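Local coordinates for MutS2 protein (Thermus thermophilus, PDB 2ZQE) that probably acts through its Smr domain as a DNA endonuclease whose activity is thought to suppress homologous recombination, at residues Asp8-Thr13 with Arg37-Lys42. Sequence-based numbering, arbitrary orientation.
Sequences DLRGLT and RLLHGK
Two sequence motifs of Smr domains, thought to take part in DNA cleavage, meet where Asp-8 of DLRG, ending strand 6-8, pairs in parallel with Leu-39, just before the HGK that begins HGKG. The last rung is the bond from Leu-9 N to Leu-39 O, 2.7 Å long with an N-H...O angle of 156°. A type II turn from Leu-9 to Leu-12, with Gly-11 at positive phi, then leads to Thr-13, which caps helix 14-30. On the sheet face shared by Asp-8 and Leu-39, Arg-10 turns back to grip the carboxylate side-on: NE donates to Asp-8 OD1 at 3.0 Å and NH2 to Asp-8 OD2 at 2.9 Å. OD1 also accepts from Arg-10 N (3.1 Å), forming an Asx turn; NE and N reach it from opposite faces of the carboxylate plane. The bend in the arginine chain, chi3 -65°, brings the guanidinium over Leu-39, whose CD2 lies 3.5 Å from its plane, toward the rim. Leu-39, CG anti to its backbone N (chi1 173°), runs alongside Asp-8. An alanine in place of Leu-39 removes CG, CD1 and CD2, and would probably leave the guanidinium without its apolar backing, freer to turn. Arg-10 CG also packs 3.5 Å from His-40 C. On the buried side, Leu-9 CD1 meets Leu-38 CB at 4.0 Å, and both leucines touch Val-21 of helix 14-30 and Ile-51 of helix 46-57. His-40 ND1 donates a hydrogen bond to Gly-41 O, in the ring plane, and NE2 is hydrogen-bonded to Thr-77 OG1. The contact thus joins buried leucine packing to an exposed salt bridge, whose two hydrogen bonds are likely to fix the rotation of the Asp-8 carboxylate.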
ATOM      1  N   ASP A   8      -3.983   7.440  -2.319  1.00  8.07           N
ATOM      2  CA  ASP A   8      -3.421   7.713  -3.631  1.00  8.06           C
ATOM      3  C   ASP A   8      -2.005   8.253  -3.485  1.00  7.90           C
ATOM      4  O   ASP A   8      -1.798   9.412  -3.095  1.00  8.02           O
ATOM      5  CB  ASP A   8      -4.324   8.701  -4.386  1.00  7.91           C
ATOM      6  CG  ASP A   8      -3.958   8.838  -5.843  1.00  8.23           C
ATOM      7  OD1 ASP A   8      -2.852   8.409  -6.233  1.00  8.11           O
ATOM      8  OD2 ASP A   8      -4.787   9.368  -6.618  1.00  8.51           O
ATOM      9  N   LEU A   9      -1.039   7.399  -3.809  1.00  6.30           N
ATOM     10  CA  LEU A   9       0.384   7.724  -3.716  1.00  6.36           C
ATOM     11  C   LEU A   9       1.008   8.154  -5.050  1.00  6.25           C
ATOM     12  O   LEU A   9       2.203   8.410  -5.126  1.00  5.95           O
ATOM     13  CB  LEU A   9       1.132   6.489  -3.199  1.00  6.57           C
ATOM     14  CG  LEU A   9       0.519   5.923  -1.921  1.00  6.45           C
ATOM     15  CD1 LEU A   9       0.973   4.485  -1.725  1.00  8.32           C
ATOM     16  CD2 LEU A   9       0.901   6.769  -0.717  1.00  7.60           C
ATOM     17  N   ARG A  10       0.215   8.184  -6.116  1.00  6.85           N
ATOM     18  CA  ARG A  10       0.764   8.501  -7.429  1.00  7.14           C
ATOM     19  C   ARG A  10       1.272   9.925  -7.412  1.00  7.76           C
ATOM     20  O   ARG A  10       0.625  10.797  -6.830  1.00 10.24           O
ATOM     21  CB  ARG A  10      -0.295   8.333  -8.514  1.00  6.83           C
ATOM     22  CG  ARG A  10      -0.809   6.912  -8.592  1.00  6.33           C
ATOM     23  CD  ARG A  10      -1.978   6.816  -9.551  1.00  7.48           C
ATOM     24  NE  ARG A  10      -3.140   7.567  -9.078  1.00  8.09           N
ATOM     25  CZ  ARG A  10      -4.251   7.736  -9.790  1.00  9.22           C
ATOM     26  NH1 ARG A  10      -4.347   7.191 -10.996  1.00 10.24           N
ATOM     27  NH2 ARG A  10      -5.262   8.440  -9.298  1.00 10.84           N
ATOM     28  N   GLY A  11       2.429  10.136  -8.031  1.00  8.57           N
ATOM     29  CA  GLY A  11       3.047  11.460  -8.086  1.00  8.17           C
ATOM     30  C   GLY A  11       4.035  11.727  -6.967  1.00  7.37           C
ATOM     31  O   GLY A  11       4.712  12.756  -6.968  1.00  8.00           O
ATOM     32  N   LEU A  12       4.115  10.821  -5.994  1.00  6.57           N
ATOM     33  CA  LEU A  12       5.098  10.964  -4.915  1.00  5.49           C
ATOM     34  C   LEU A  12       6.434  10.297  -5.284  1.00  5.59           C
ATOM     35  O   LEU A  12       6.461   9.312  -6.001  1.00  5.50           O
ATOM     36  CB  LEU A  12       4.553  10.335  -3.620  1.00  5.75           C
ATOM     37  CG  LEU A  12       3.266  10.952  -3.037  1.00  5.10           C
ATOM     38  CD1 LEU A  12       2.830  10.184  -1.816  1.00  7.84           C
ATOM     39  CD2 LEU A  12       3.474  12.435  -2.715  1.00  7.87           C
ATOM     40  N   THR A  13       7.544  10.822  -4.767  1.00  5.76           N
ATOM     41  CA  THR A  13       8.814  10.092  -4.835  1.00  5.54           C
ATOM     42  C   THR A  13       8.711   8.817  -4.003  1.00  5.45           C
ATOM     43  O   THR A  13       7.803   8.694  -3.183  1.00  6.07           O
ATOM     44  CB  THR A  13       9.962  10.923  -4.283  1.00  6.27           C
ATOM     45  OG1 THR A  13       9.712  11.242  -2.893  1.00  6.57           O
ATOM     46  CG2 THR A  13      10.088  12.182  -5.100  1.00  6.72           C
ATOM     47  N   ARG A  37      -6.003  -0.235   0.602  1.00  5.92           N
ATOM     48  CA  ARG A  37      -5.517  -0.210  -0.785  1.00  5.90           C
ATOM     49  C   ARG A  37      -4.512   0.911  -0.984  1.00  5.85           C
ATOM     50  O   ARG A  37      -4.761   2.047  -0.612  1.00  7.15           O
ATOM     51  CB  ARG A  37      -6.674  -0.042  -1.768  1.00  5.89           C
ATOM     52  CG  ARG A  37      -7.523  -1.295  -1.932  1.00  8.19           C
ATOM     53  CD  ARG A  37      -8.852  -0.967  -2.627  1.00  9.98           C
ATOM     54  NE  ARG A  37      -8.678  -0.333  -3.943  1.00 12.16           N
ATOM     55  CZ  ARG A  37      -8.473  -0.972  -5.097  1.00 11.21           C
ATOM     56  NH1 ARG A  37      -8.389  -2.295  -5.147  1.00 12.95           N
ATOM     57  NH2 ARG A  37      -8.328  -0.267  -6.210  1.00 12.35           N
ATOM     58  N   LEU A  38      -3.362   0.568  -1.560  1.00  4.90           N
ATOM     59  CA  LEU A  38      -2.331   1.544  -1.875  1.00  5.02           C
ATOM     60  C   LEU A  38      -2.279   1.752  -3.381  1.00  4.82           C
ATOM     61  O   LEU A  38      -1.784   0.914  -4.125  1.00  5.56           O
ATOM     62  CB  LEU A  38      -0.971   1.065  -1.332  1.00  4.80           C
ATOM     63  CG  LEU A  38      -0.980   0.721   0.156  1.00  4.74           C
ATOM     64  CD1 LEU A  38       0.375   0.106   0.543  1.00  5.32           C
ATOM     65  CD2 LEU A  38      -1.281   1.939   1.020  1.00  6.21           C
ATOM     66  N   LEU A  39      -2.835   2.871  -3.830  1.00  4.40           N
ATOM     67  CA  LEU A  39      -2.830   3.209  -5.248  1.00  4.96           C
ATOM     68  C   LEU A  39      -1.540   3.947  -5.581  1.00  5.69           C
ATOM     69  O   LEU A  39      -1.413   5.151  -5.313  1.00  5.50           O
ATOM     70  CB  LEU A  39      -4.063   4.074  -5.555  1.00  4.70           C
ATOM     71  CG  LEU A  39      -4.195   4.703  -6.943  1.00  5.05           C
ATOM     72  CD1 LEU A  39      -4.089   3.632  -8.014  1.00  6.15           C
ATOM     73  CD2 LEU A  39      -5.513   5.490  -7.044  1.00  6.10           C
ATOM     74  N   HIS A  40      -0.575   3.223  -6.150  1.00  5.41           N
ATOM     75  CA  HIS A  40       0.731   3.827  -6.486  1.00  5.13           C
ATOM     76  C   HIS A  40       0.972   3.954  -7.974  1.00  5.31           C
ATOM     77  O   HIS A  40       1.936   4.596  -8.405  1.00  5.18           O
ATOM     78  CB  HIS A  40       1.885   3.024  -5.880  1.00  5.07           C
ATOM     79  CG  HIS A  40       1.698   1.540  -5.953  1.00  5.10           C
ATOM     80  ND1 HIS A  40       1.717   0.841  -7.139  1.00  5.91           N
ATOM     81  CD2 HIS A  40       1.512   0.624  -4.978  1.00  4.60           C
ATOM     82  CE1 HIS A  40       1.551  -0.446  -6.892  1.00  7.06           C
ATOM     83  NE2 HIS A  40       1.409  -0.605  -5.588  1.00  5.76           N
ATOM     84  N   GLY A  41       0.116   3.302  -8.749  1.00  5.82           N
ATOM     85  CA  GLY A  41       0.230   3.318 -10.185  1.00  6.14           C
ATOM     86  C   GLY A  41       1.323   2.410 -10.698  1.00  7.14           C
ATOM     87  O   GLY A  41       2.024   1.742  -9.925  1.00  6.30           O
ATOM     88  N   LYS A  42       1.479   2.404 -12.019  1.00  7.87           N
ATOM     89  CA  LYS A  42       2.430   1.503 -12.652  1.00  8.66           C
ATOM     90  C   LYS A  42       3.696   2.253 -13.022  1.00  9.31           C
ATOM     91  O   LYS A  42       4.633   2.300 -12.219  1.00  9.25           O
ATOM     92  CB  LYS A  42       1.776   0.771 -13.827  1.00  8.89           C
ATOM     93  CG  LYS A  42       0.664  -0.166 -13.380  1.00  9.45           C
ATOM     94  CD  LYS A  42      -0.091  -0.771 -14.538  1.00 12.05           C
ATOM     95  CE  LYS A  42      -1.217  -1.662 -14.023  1.00 14.75           C
ATOM     96  NZ  LYS A  42      -2.171  -2.067 -15.102  1.00 17.87           N
TER